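Local coordinates for protein 5-cytosine DNA methyltransferase (Entamoeba histolytica, PDB 3QV2) that binds S-adenosyl-L-homocysteine and, as a Dnmt2-type enzyme, probably transfers methyl groups to carbon 5 of cytosine in DNA or tRNA, at residues K124-I128 against L321-L325. Numbering follows the deposited sequence.
With SO4 (sulfate ion), chain D.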
loop_
_atom_site.group_PDB
_atom_site.type_symbol
_atom_site.label_atom_id
_atom_site.label_comp_id
_atom_site.label_asym_id
_atom_site.label_seq_id
_atom_site.Cartn_x
_atom_site.Cartn_y
_atom_site.Cartn_z
ATOM N N LYS A 124 -6.391 20.597 -3.759
ATOM C CA LYS A 124 -5.225 21.330 -3.275
ATOM C C LYS A 124 -4.081 20.402 -2.873
ATOM O O LYS A 124 -2.939 20.838 -2.741
ATOM C CB LYS A 124 -5.611 22.243 -2.109
ATOM C CG LYS A 124 -6.646 23.297 -2.474
ATOM C CD LYS A 124 -7.034 24.140 -1.271
ATOM C CE LYS A 124 -8.084 25.175 -1.642
ATOM N NZ LYS A 124 -9.302 24.540 -2.221
ATOM N N HIS A 125 -4.394 19.124 -2.680
ATOM C CA HIS A 125 -3.381 18.128 -2.348
ATOM C C HIS A 125 -3.657 16.814 -3.066
ATOM O O HIS A 125 -4.795 16.344 -3.106
ATOM C CB HIS A 125 -3.317 17.892 -0.837
ATOM C CG HIS A 125 -2.901 19.099 -0.052
ATOM N ND1 HIS A 125 -3.795 20.067 0.351
ATOM C CD2 HIS A 125 -1.688 19.494 0.397
ATOM C CE1 HIS A 125 -3.150 21.007 1.018
ATOM N NE2 HIS A 125 -1.869 20.685 1.060
ATOM N N ILE A 126 -2.610 16.229 -3.640
ATOM C CA ILE A 126 -2.707 14.930 -4.296
ATOM C C ILE A 126 -1.595 14.010 -3.813
ATOM O O ILE A 126 -0.434 14.414 -3.728
ATOM C CB ILE A 126 -2.605 15.051 -5.824
ATOM C CG1 ILE A 126 -3.659 16.017 -6.364
ATOM C CG2 ILE A 126 -2.749 13.681 -6.476
ATOM C CD1 ILE A 126 -3.636 16.148 -7.869
ATOM N N PHE A 127 -1.953 12.770 -3.500
ATOM C CA PHE A 127 -0.972 11.779 -3.084
ATOM C C PHE A 127 -1.121 10.506 -3.909
ATOM O O PHE A 127 -2.195 9.907 -3.954
ATOM C CB PHE A 127 -1.118 11.465 -1.593
ATOM C CG PHE A 127 -0.015 10.607 -1.044
ATOM C CD1 PHE A 127 1.067 11.177 -0.396
ATOM C CD2 PHE A 127 -0.058 9.230 -1.181
ATOM C CE1 PHE A 127 2.085 10.391 0.110
ATOM C CE2 PHE A 127 0.956 8.438 -0.680
ATOM C CZ PHE A 127 2.029 9.020 -0.033
ATOM N N ILE A 128 -0.040 10.103 -4.566
ATOM C CA ILE A 128 -0.053 8.898 -5.381
ATOM C C ILE A 128 0.935 7.871 -4.847
ATOM O O ILE A 128 2.045 8.213 -4.446
ATOM C CB ILE A 128 0.296 9.204 -6.849
ATOM C CG1 ILE A 128 -0.487 10.421 -7.341
ATOM C CG2 ILE A 128 0.020 7.991 -7.726
ATOM C CD1 ILE A 128 -0.163 10.823 -8.764
ATOM N N LEU A 321 3.381 16.369 2.713
ATOM C CA LEU A 321 2.461 16.875 1.698
ATOM C C LEU A 321 1.540 17.969 2.233
ATOM O O LEU A 321 1.220 18.922 1.523
ATOM C CB LEU A 321 1.618 15.727 1.135
ATOM C CG LEU A 321 0.462 16.106 0.206
ATOM C CD1 LEU A 321 0.978 16.766 -1.063
ATOM C CD2 LEU A 321 -0.376 14.883 -0.130
ATOM N N PHE A 322 1.116 17.827 3.485
ATOM C CA PHE A 322 0.163 18.758 4.083
ATOM C C PHE A 322 0.815 19.793 5.000
ATOM O O PHE A 322 0.125 20.468 5.764
ATOM C CB PHE A 322 -0.908 17.995 4.868
ATOM C CG PHE A 322 -1.891 17.259 4.003
ATOM C CD1 PHE A 322 -3.028 17.894 3.533
ATOM C CD2 PHE A 322 -1.687 15.929 3.670
ATOM C CE1 PHE A 322 -3.938 17.223 2.743
ATOM C CE2 PHE A 322 -2.596 15.252 2.879
ATOM C CZ PHE A 322 -3.723 15.899 2.415
ATOM N N ASP A 323 2.135 19.927 4.923
ATOM C CA ASP A 323 2.848 20.831 5.823
ATOM C C ASP A 323 2.592 22.303 5.499
ATOM O O ASP A 323 3.130 23.196 6.154
ATOM C CB ASP A 323 4.349 20.525 5.836
ATOM C CG ASP A 323 5.085 21.127 4.656
ATOM O OD1 ASP A 323 4.432 21.510 3.665
ATOM O OD2 ASP A 323 6.330 21.209 4.721
ATOM N N ASP A 324 1.769 22.550 4.485
ATOM C CA ASP A 324 1.391 23.912 4.126
ATOM C C ASP A 324 0.111 24.324 4.849
ATOM O O ASP A 324 -0.358 25.452 4.702
ATOM C CB ASP A 324 1.212 24.045 2.610
ATOM C CG ASP A 324 0.092 23.172 2.074
ATOM O OD1 ASP A 324 -0.177 22.112 2.674
ATOM O OD2 ASP A 324 -0.522 23.544 1.051
ATOM N N LEU A 325 -0.443 23.404 5.636
ATOM C CA LEU A 325 -1.698 23.649 6.344
ATOM C C LEU A 325 -1.487 24.046 7.805
ATOM O O LEU A 325 -2.453 24.283 8.533
ATOM C CB LEU A 325 -2.612 22.421 6.263
ATOM C CG LEU A 325 -3.178 22.034 4.894
ATOM C CD1 LEU A 325 -4.252 20.968 5.050
ATOM C CD2 LEU A 325 -3.729 23.249 4.162
HETATM S S SO4 D . -11.944 23.902 0.136
HETATM O O1 SO4 D . -12.609 22.782 -0.523
HETATM O O2 SO4 D . -10.536 23.588 0.363
HETATM O O3 SO4 D . -12.045 25.082 -0.719
HETATM O O4 SO4 D . -12.592 24.160 1.418
HETATM O O HOH W 1 -1.898 23.148 -1.488
#
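A single buried imidazole, that of His-125, is held both by a carboxylate and by an aromatic ring from the C-terminal end of the chain. Its NE2 donates a nearly straight hydrogen bond to OD1 of Asp-324 (2.7 Å, 164° at the hydrogen). One face of the same imidazole lies against Phe-322 in an offset stack. The ring centroids are 4.4 Å apart and the planes meet at 24°. At the imidazole edge, CD2 of His-125 is 3.2 Å from the backbone O of Leu-321. A water bridges the segments: it donates to O of Lys-124 (2.8 Å) and to OD2 of Asp-324 (2.9 Å). NZ of Lys-124 leads away, to O2 of a sulfate probably from the crystallisation liquor (3.0 Å).

Phe-322 is the first residue to leave helical backbone angles after helix 311-321. A type I beta turn from Phe-322 to Leu-325 follows, closed by Leu-325 N to Phe-322 O (3.0 Å), and Asp-324 sits within it. Strand 125-130 belongs to the central mixed sheet of the Rossmann-like class I methyltransferase fold, between strands 79-82 and 172-178. The contact joins the last helical residue and the turn after it to the start of this inner strand. Arg-178, on strand 172-178, adds a salt bridge to Asp-323 and a hydrogen bond to O of Leu-321.

Alternation along the strand points the CA-to-CB bonds of His-125 and Phe-127 toward segment 321-325 and that of Ile-126 away. CD2 of Leu-321 packs 3.8 Å from CB of Phe-127 and 3.6 Å from O of Ile-126. The Phe-127 side chain also touches Leu-317 and lies about 9 Å from the bound S-adenosyl-L-homocysteine.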